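PDB 1Y13: 6-pyruvoyl tetrahydropterin synthase from Plasmodium falciparum, which belongs to the zinc-containing 6-pyruvoyl tetrahydropterin synthase family and, as an assembly of six chains, binds biopterin in pockets between subunits. Local coordinates for residues A[73-78]-A[148-153]; A[110-113]-A[117-120]; A[140-145]-A[165-170]. All coordinates share one frame; numbering follows the deposited sequence.

Contact 1 (A[73-78]-A[148-153]); sequences SILKEK and EEMDVS
Lys-78 and Glu-149 bring the two backbones nearest each other, their CA atoms 6.3 Å apart, where helix 72-86 runs past the C-terminal end of helix 135-150. These are the helices that pack side by side on one face of the antiparallel sheet, an arrangement characteristic of the tunnelling fold of this enzyme family. The aliphatic chain of Lys-78 meets both Glu-149 and Met-150, reaching across the groove between the helices. Lys-78 CG lies 3.7 Å from CG of the selenomethionine Met-150, and a bend at chi2 (-49°) then carries the rest of the chain past Glu-149. Lys-78 CD comes to rest 3.9 Å from Glu-149 CB, and its CE approaches the backbone oxygen Glu-149 O at 3.7 Å. The ammonium group therefore ends near the carbonyl terminus of a helix, a setting that would probably suit its positive charge. It is also near the Glu-149 carboxylate, but Lys-78 NZ to Glu-149 OE1 measures 4.2 Å, longer than a salt bridge; that oxygen is instead paired with Lys-81, further along helix 72-86. Just beyond Met-150 the helix breaks at Asp-151, which has positive phi and whose OD2 caps helix 152-157 by accepting a hydrogen bond from Leu-154 N. On the side of helix 72-86 nearer the sheet, Leu-75 packs on Val-24, Val-26, Leu-57 and Val-59. Although its CB points away from the other helix, the Leu-75 CD2 branch turns back and meets Met-150 SE at 3.8 Å.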
loop_
_atom_site.group_PDB
_atom_site.type_symbol
_atom_site.label_atom_id
_atom_site.label_comp_id
_atom_site.label_asym_id
_atom_site.label_seq_id
_atom_site.Cartn_x
_atom_site.Cartn_y
_atom_site.Cartn_z
ATOM N N SER A 73 12.740 7.107 17.060
ATOM C CA SER A 73 12.990 8.524 16.744
ATOM C C SER A 73 14.431 8.836 16.326
ATOM O O SER A 73 14.658 9.706 15.500
ATOM C CB SER A 73 12.570 9.432 17.898
ATOM O OG SER A 73 13.478 9.288 18.966
ATOM N N ILE A 74 15.399 8.120 16.884
ATOM C CA ILE A 74 16.783 8.257 16.434
ATOM C C ILE A 74 16.941 7.796 14.961
ATOM O O ILE A 74 17.578 8.467 14.148
ATOM C CB ILE A 74 17.751 7.490 17.367
ATOM C CG1 ILE A 74 17.723 8.108 18.777
ATOM C CG2 ILE A 74 19.165 7.458 16.772
ATOM C CD1 ILE A 74 18.492 7.314 19.842
ATOM N N LEU A 75 16.368 6.648 14.624
ATOM C CA LEU A 75 16.496 6.138 13.266
ATOM C C LEU A 75 15.820 7.077 12.276
ATOM O O LEU A 75 16.367 7.347 11.203
ATOM C CB LEU A 75 15.933 4.715 13.135
ATOM C CG LEU A 75 16.422 3.616 14.090
ATOM C CD1 LEU A 75 15.776 2.297 13.744
ATOM C CD2 LEU A 75 17.938 3.484 14.052
ATOM N N LYS A 76 14.646 7.588 12.633
ATOM C CA LYS A 76 13.905 8.473 11.731
ATOM C C LYS A 76 14.652 9.771 11.478
ATOM O O LYS A 76 14.752 10.223 10.331
ATOM C CB LYS A 76 12.515 8.789 12.265
ATOM C CG LYS A 76 11.573 7.605 12.198
ATOM C CD LYS A 76 10.225 7.986 12.813
ATOM C CE LYS A 76 9.148 6.979 12.445
ATOM N NZ LYS A 76 8.589 7.166 11.069
ATOM N N GLU A 77 15.186 10.349 12.556
ATOM C CA GLU A 77 15.906 11.625 12.492
ATOM C C GLU A 77 17.149 11.477 11.611
ATOM O O GLU A 77 17.441 12.356 10.804
ATOM C CB GLU A 77 16.259 12.119 13.907
ATOM C CG GLU A 77 17.071 13.395 13.972
ATOM C CD GLU A 77 17.697 13.624 15.345
ATOM N N LYS A 78 17.854 10.348 11.728
ATOM C CA LYS A 78 19.076 10.146 10.932
ATOM C C LYS A 78 18.799 9.864 9.451
ATOM O O LYS A 78 19.522 10.350 8.572
ATOM C CB LYS A 78 19.955 9.057 11.520
ATOM C CG LYS A 78 20.424 9.309 12.931
ATOM C CD LYS A 78 20.995 10.692 13.110
ATOM C CE LYS A 78 21.391 10.929 14.577
ATOM N NZ LYS A 78 22.091 12.239 14.711
ATOM N N GLU A 148 27.772 6.686 10.015
ATOM C CA GLU A 148 28.472 7.830 10.625
ATOM C C GLU A 148 27.516 8.694 11.455
ATOM O O GLU A 148 27.857 9.097 12.564
ATOM C CB GLU A 148 29.125 8.707 9.549
ATOM C CG GLU A 148 30.405 8.132 8.940
ATOM C CD GLU A 148 30.927 8.942 7.736
ATOM O OE1 GLU A 148 30.290 9.956 7.343
ATOM O OE2 GLU A 148 31.989 8.556 7.181
ATOM N N GLU A 149 26.336 8.999 10.899
ATOM C CA GLU A 149 25.336 9.820 11.617
ATOM C C GLU A 149 24.961 9.225 12.961
ATOM O O GLU A 149 24.930 9.933 13.979
ATOM C CB GLU A 149 24.039 10.000 10.816
ATOM C CG GLU A 149 24.126 10.930 9.615
ATOM C CD GLU A 149 24.479 12.366 9.987
ATOM O OE1 GLU A 149 24.407 12.726 11.199
ATOM O OE2 GLU A 149 24.833 13.134 9.053
HETATM N N MSE A 150 24.661 7.929 12.955
HETATM C CA MSE A 150 24.195 7.229 14.161
HETATM C C MSE A 150 25.309 7.000 15.147
HETATM O O MSE A 150 25.063 6.681 16.309
HETATM C CB MSE A 150 23.556 5.901 13.798
HETATM C CG MSE A 150 22.282 6.101 13.064
HETATM SE SE MSE A 150 21.426 4.399 12.892
HETATM C CE MSE A 150 22.495 3.569 11.359
ATOM N N ASP A 151 26.539 7.164 14.673
ATOM C CA ASP A 151 27.708 7.051 15.516
ATOM C C ASP A 151 27.951 5.590 15.868
ATOM O O ASP A 151 27.211 4.998 16.659
ATOM C CB ASP A 151 27.526 7.892 16.793
ATOM C CG ASP A 151 28.685 7.737 17.773
ATOM O OD1 ASP A 151 29.858 7.732 17.328
ATOM O OD2 ASP A 151 28.422 7.633 18.997
ATOM N N VAL A 152 29.032 5.030 15.328
ATOM C CA VAL A 152 29.355 3.613 15.533
ATOM C C VAL A 152 29.496 3.180 17.007
ATOM O O VAL A 152 29.223 2.018 17.335
ATOM C CB VAL A 152 30.598 3.203 14.702
ATOM C CG1 VAL A 152 31.880 3.875 15.250
ATOM C CG2 VAL A 152 30.740 1.671 14.646
ATOM N N SER A 153 29.913 4.085 17.894
ATOM C CA SER A 153 30.115 3.734 19.309
ATOM C C SER A 153 28.804 3.682 20.102
ATOM O O SER A 153 28.691 2.910 21.063
ATOM C CB SER A 153 31.121 4.679 19.988
ATOM O OG SER A 153 30.555 5.959 20.224
#

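Contact 2 (A[110-113]-A[117-120]); sequences IICE and EYSF
Ile-110 and Tyr-118 form the antiparallel hydrogen-bonded pair of a beta hairpin, strand 107-112 with strand 117-121. Ile-110 N donates to Tyr-118 O at 2.8 Å and Tyr-118 N returns a bond to Ile-110 O at 3.0 Å. The next pair, Ile-111 with Glu-117, is non-hydrogen-bonded, and Glu-117 CA makes a CA-H...O contact with Ile-110 O. Followed outward, the Ile-110 side chain begins with CB set 4.2 Å from Tyr-118 CB. With CG1 placed beside the backbone N and opposite the carbonyl carbon (chi1 -53°), the longer branch is directed toward Phe-120, and Ile-110 CG1 lies 4.0 Å from Phe-120 CE1. At the tip, Ile-110 CD1 closes to 3.5 Å from Phe-120 CE1, arriving at the ring edge near its plane. On the same face of the sheet, Cys-112 SG also meets an aromatic edge: it is 4.0 Å from Tyr-118 CE1, its direction from the ring centroid 79° off the ring normal, a sulfur-aromatic contact. The phenol beyond this edge is fixed from another chain, Tyr-118 OH being hydrogen-bonded to Asp-124 of the third subunit. Ile-111 CG1 and Glu-117 CG, on the other face, are loosely apposed at 4.3 Å. The hairpin belongs to a small three-stranded antiparallel sheet in which strand 107-112 is central. Strand 99-104 flanks it through Leu-99 and Phe-101, which pack on Ile-110; strand 90-93 supplies Phe-90, stacked on Phe-120, and strand 117-121 continues into backbone bonds with the third subunit.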
loop_
_atom_site.group_PDB
_atom_site.type_symbol
_atom_site.label_atom_id
_atom_site.label_comp_id
_atom_site.label_asym_id
_atom_site.label_seq_id
_atom_site.Cartn_x
_atom_site.Cartn_y
_atom_site.Cartn_z
ATOM N N ILE A 110 29.528 17.830 -18.239
ATOM C CA ILE A 110 29.799 16.405 -18.274
ATOM C C ILE A 110 29.922 15.981 -19.725
ATOM O O ILE A 110 29.017 16.194 -20.511
ATOM C CB ILE A 110 28.663 15.549 -17.673
ATOM C CG1 ILE A 110 28.289 15.993 -16.266
ATOM C CG2 ILE A 110 29.047 14.088 -17.645
ATOM C CD1 ILE A 110 27.160 15.142 -15.721
ATOM N N ILE A 111 31.029 15.336 -20.061
ATOM C CA ILE A 111 31.236 14.846 -21.419
ATOM C C ILE A 111 31.251 13.318 -21.400
ATOM O O ILE A 111 32.025 12.697 -20.651
ATOM C CB ILE A 111 32.546 15.408 -21.986
ATOM C CG1 ILE A 111 32.486 16.939 -21.971
ATOM C CG2 ILE A 111 32.793 14.893 -23.391
ATOM C CD1 ILE A 111 33.814 17.624 -22.176
ATOM N N CYS A 112 30.377 12.714 -22.203
ATOM C CA CYS A 112 30.278 11.256 -22.295
ATOM C C CYS A 112 31.215 10.684 -23.329
ATOM O O CYS A 112 31.804 11.420 -24.112
ATOM C CB CYS A 112 28.858 10.818 -22.614
ATOM S SG CYS A 112 27.653 11.506 -21.465
ATOM N N GLU A 113 31.345 9.353 -23.311
ATOM C CA GLU A 113 32.173 8.595 -24.261
ATOM C C GLU A 113 31.797 8.856 -25.723
ATOM O O GLU A 113 32.681 8.932 -26.599
ATOM C CB GLU A 113 32.012 7.097 -24.025
ATOM C CG GLU A 113 32.787 6.487 -22.893
ATOM C CD GLU A 113 32.700 4.942 -22.902
ATOM O OE1 GLU A 113 31.570 4.376 -22.837
ATOM N N GLU A 117 27.136 15.914 -24.445
ATOM C CA GLU A 117 27.464 16.797 -23.314
ATOM C C GLU A 117 26.231 17.266 -22.553
ATOM O O GLU A 117 25.152 17.432 -23.102
ATOM C CB GLU A 117 28.201 18.058 -23.767
ATOM C CG GLU A 117 29.363 17.889 -24.710
ATOM C CD GLU A 117 29.982 19.242 -25.132
ATOM O OE1 GLU A 117 29.249 20.263 -25.155
ATOM O OE2 GLU A 117 31.201 19.277 -25.434
ATOM N N TYR A 118 26.444 17.502 -21.272
ATOM C CA TYR A 118 25.443 18.049 -20.369
ATOM C C TYR A 118 26.132 19.186 -19.658
ATOM O O TYR A 118 27.349 19.127 -19.422
ATOM C CB TYR A 118 25.035 16.998 -19.327
ATOM C CG TYR A 118 24.315 15.792 -19.882
ATOM C CD1 TYR A 118 25.013 14.767 -20.507
ATOM C CD2 TYR A 118 22.925 15.665 -19.758
ATOM C CE1 TYR A 118 24.337 13.659 -21.040
ATOM C CE2 TYR A 118 22.260 14.568 -20.274
ATOM C CZ TYR A 118 22.987 13.556 -20.905
ATOM O OH TYR A 118 22.343 12.450 -21.446
ATOM N N SER A 119 25.384 20.215 -19.300
ATOM C CA SER A 119 25.919 21.284 -18.469
ATOM C C SER A 119 24.845 21.715 -17.492
ATOM O O SER A 119 23.692 21.914 -17.885
ATOM C CB SER A 119 26.389 22.458 -19.319
ATOM O OG SER A 119 26.967 23.457 -18.497
ATOM N N PHE A 120 25.218 21.765 -16.213
ATOM C CA PHE A 120 24.310 22.134 -15.110
ATOM C C PHE A 120 24.948 23.209 -14.255
ATOM O O PHE A 120 26.153 23.218 -14.117
ATOM C CB PHE A 120 24.108 20.984 -14.111
ATOM C CG PHE A 120 23.849 19.652 -14.720
ATOM C CD1 PHE A 120 24.896 18.837 -15.112
ATOM C CD2 PHE A 120 22.556 19.179 -14.840
ATOM C CE1 PHE A 120 24.641 17.587 -15.669
ATOM C CE2 PHE A 120 22.294 17.931 -15.418
ATOM C CZ PHE A 120 23.323 17.141 -15.820
#

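Contact 3 (A[140-145]-A[165-170]); sequences QYILNQ and ISVSES. With BIO (biopterin), chain E.
Helix-on-sheet packing in the hydrophobic core is what joins Ile-142 and Leu-143 to Ile-165 and Val-167, close to the centre of the chain. Helix 135-150 runs obliquely antiparallel to strand 162-168 of the five-stranded antiparallel sheet, the layered architecture of the tunnelling fold. The local axes of 140-145 and 165-168 approach to 8.9 Å at an angle of 140°. No hydrogen bond crosses between the segments; the closest approaches are between methyl groups. Ile-165 meets the helix with both of its branches. Its CG1 occupies the crowded position between the backbone N and the carbonyl carbon (chi1 70°), which puts CG2 anti to the carbonyl carbon, and the two branches reach different helix residues. Ile-165 CD1, at the end of the longer branch, touches Ile-142 CG2 at 3.8 Å, the two side chains meeting at about a right angle, whereas Ile-165 CG2 faces Leu-143 CD1 at 4.1 Å. Further along the strand Val-167 continues the apolar layer more loosely, its CG2 4.3 Å from Ile-142 CD1. The strand itself is held within the sheet by backbone bonds to strand 49-62 at Ser-166 and Ser-168 and to strand 173-180 at Ile-165 and Val-167. The chain turns a corner at Glu-169, where the packed strand delivers a side chain to the biopterin pocket. Biopterin is also hydrogen-bonded there to Glu-136 and to the backbone of Ile-70 and Phe-72 of the fourth subunit. Glu-169 OE1 lies 3.4 Å from biopterin N5 and Glu-169 OE2 3.1 Å from biopterin O10.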
loop_
_atom_site.group_PDB
_atom_site.type_symbol
_atom_site.label_atom_id
_atom_site.label_comp_id
_atom_site.label_asym_id
_atom_site.label_seq_id
_atom_site.Cartn_x
_atom_site.Cartn_y
_atom_site.Cartn_z
ATOM N N GLN A 140 24.850 2.019 -0.952
ATOM C CA GLN A 140 26.116 1.878 -0.243
ATOM C C GLN A 140 26.571 3.196 0.363
ATOM O O GLN A 140 26.977 3.248 1.529
ATOM C CB GLN A 140 27.201 1.304 -1.167
ATOM C CG GLN A 140 26.870 -0.085 -1.715
ATOM C CD GLN A 140 27.982 -0.686 -2.581
ATOM O OE1 GLN A 140 28.495 -0.055 -3.512
ATOM N NE2 GLN A 140 28.346 -1.916 -2.280
ATOM N N TYR A 141 26.495 4.269 -0.421
ATOM C CA TYR A 141 26.834 5.593 0.099
ATOM C C TYR A 141 25.902 6.001 1.271
ATOM O O TYR A 141 26.369 6.488 2.300
ATOM C CB TYR A 141 26.811 6.658 -1.016
ATOM C CG TYR A 141 26.914 8.063 -0.486
ATOM C CD1 TYR A 141 28.156 8.619 -0.159
ATOM C CD2 TYR A 141 25.768 8.835 -0.284
ATOM C CE1 TYR A 141 28.263 9.927 0.340
ATOM C CE2 TYR A 141 25.864 10.154 0.209
ATOM C CZ TYR A 141 27.098 10.675 0.517
ATOM O OH TYR A 141 27.166 11.957 1.016
ATOM N N ILE A 142 24.596 5.816 1.107
ATOM C CA ILE A 142 23.647 6.136 2.171
ATOM C C ILE A 142 23.935 5.331 3.469
ATOM O O ILE A 142 23.934 5.886 4.587
ATOM C CB ILE A 142 22.222 5.981 1.682
ATOM C CG1 ILE A 142 21.892 7.149 0.733
ATOM C CG2 ILE A 142 21.245 5.982 2.857
ATOM C CD1 ILE A 142 20.636 6.964 0.011
ATOM N N LEU A 143 24.250 4.056 3.306
ATOM C CA LEU A 143 24.541 3.183 4.446
ATOM C C LEU A 143 25.729 3.697 5.224
ATOM O O LEU A 143 25.663 3.814 6.444
ATOM C CB LEU A 143 24.790 1.741 3.987
ATOM C CG LEU A 143 25.186 0.685 5.047
ATOM C CD1 LEU A 143 24.056 0.386 5.986
ATOM C CD2 LEU A 143 25.613 -0.555 4.382
ATOM N N ASN A 144 26.811 4.017 4.516
ATOM C CA ASN A 144 28.002 4.573 5.159
ATOM C C ASN A 144 27.693 5.883 5.889
ATOM O O ASN A 144 28.023 6.024 7.053
ATOM C CB ASN A 144 29.129 4.742 4.150
ATOM C CG ASN A 144 29.620 3.406 3.574
ATOM O OD1 ASN A 144 29.508 2.361 4.207
ATOM N ND2 ASN A 144 30.179 3.450 2.367
ATOM N N GLN A 145 27.010 6.808 5.226
ATOM C CA GLN A 145 26.558 8.054 5.866
ATOM C C GLN A 145 25.745 7.834 7.141
ATOM O O GLN A 145 25.978 8.506 8.142
ATOM C CB GLN A 145 25.722 8.898 4.892
ATOM C CG GLN A 145 26.496 9.447 3.720
ATOM C CD GLN A 145 27.614 10.374 4.155
ATOM O OE1 GLN A 145 28.804 10.066 3.979
ATOM N NE2 GLN A 145 27.240 11.509 4.745
ATOM N N ILE A 165 19.967 -1.148 4.824
ATOM C CA ILE A 165 19.072 -0.195 4.197
ATOM C C ILE A 165 18.550 -0.718 2.863
ATOM O O ILE A 165 19.252 -1.419 2.119
ATOM C CB ILE A 165 19.691 1.234 3.979
ATOM C CG1 ILE A 165 20.754 1.212 2.918
ATOM C CG2 ILE A 165 20.281 1.855 5.237
ATOM C CD1 ILE A 165 20.623 2.371 2.033
ATOM N N SER A 166 17.307 -0.382 2.575
ATOM C CA SER A 166 16.733 -0.617 1.283
ATOM C C SER A 166 16.580 0.730 0.623
ATOM O O SER A 166 16.093 1.681 1.240
ATOM C CB SER A 166 15.358 -1.247 1.433
ATOM O OG SER A 166 15.482 -2.627 1.724
ATOM N N VAL A 167 16.984 0.820 -0.633
ATOM C CA VAL A 167 16.775 2.043 -1.400
ATOM C C VAL A 167 15.956 1.661 -2.618
ATOM O O VAL A 167 16.425 0.873 -3.448
ATOM C CB VAL A 167 18.086 2.727 -1.859
ATOM C CG1 VAL A 167 17.759 4.026 -2.607
ATOM C CG2 VAL A 167 18.995 3.042 -0.695
ATOM N N SER A 168 14.745 2.209 -2.732
ATOM C CA SER A 168 13.971 1.980 -3.930
ATOM C C SER A 168 14.113 3.144 -4.907
ATOM O O SER A 168 14.062 4.307 -4.505
ATOM C CB SER A 168 12.508 1.716 -3.586
ATOM O OG SER A 168 11.930 2.875 -3.038
ATOM N N GLU A 169 14.289 2.838 -6.191
ATOM C CA GLU A 169 14.279 3.883 -7.221
ATOM C C GLU A 169 12.874 4.166 -7.704
ATOM O O GLU A 169 12.601 5.220 -8.258
ATOM C CB GLU A 169 15.229 3.567 -8.386
ATOM C CG GLU A 169 14.751 2.549 -9.400
ATOM C CD GLU A 169 15.527 2.631 -10.729
ATOM O OE1 GLU A 169 16.703 3.104 -10.750
ATOM O OE2 GLU A 169 14.944 2.231 -11.770
ATOM N N SER A 170 11.981 3.215 -7.469
ATOM C CA SER A 170 10.566 3.369 -7.713
ATOM C C SER A 170 9.839 2.347 -6.813
ATOM O O SER A 170 10.491 1.551 -6.155
ATOM C CB SER A 170 10.246 3.158 -9.200
ATOM O OG SER A 170 10.357 1.807 -9.599
HETATM N N1 BIO E . 19.316 -1.695 -12.482
HETATM N N2 BIO E . 20.219 -2.865 -10.686
HETATM C C2 BIO E . 19.856 -1.678 -11.248
HETATM N N3 BIO E . 20.009 -0.489 -10.625
HETATM C C4A BIO E . 19.087 0.790 -12.473
HETATM C C8A BIO E . 18.944 -0.537 -13.107
HETATM N N8 BIO E . 18.420 -0.582 -14.361
HETATM C C7 BIO E . 18.029 0.527 -15.029
HETATM C C6 BIO E . 18.137 1.770 -14.444
HETATM N N5 BIO E . 18.669 1.859 -13.193
HETATM C C9 BIO E . 17.702 3.020 -15.182
HETATM O O9 BIO E . 18.456 4.220 -14.762
HETATM C C10 BIO E . 16.162 3.305 -15.101
HETATM O O10 BIO E . 15.859 4.199 -14.011
HETATM C C11 BIO E . 15.237 2.079 -14.990
#

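Contacts 1 and 3 share helix 135-150: its C-terminal end meets helix 72-86 in contact 1, and its middle rests on strand 162-168 in contact 3. Their centres are about 15 Å apart, and their segments alternate along the chain; the shared helix joins helix 72-86 to the large antiparallel sheet. Contact 2 is a local hairpin nested within the loop that contact 1 closes, and precedes contact 3. It lies on the opposite side of the chain's centre from contact 1, about 36 Å away between centres, and about 26 Å between centres from contact 3. Contacts 2 and 3 both touch the third subunit, linking the small sheet and the pocket region to the assembly.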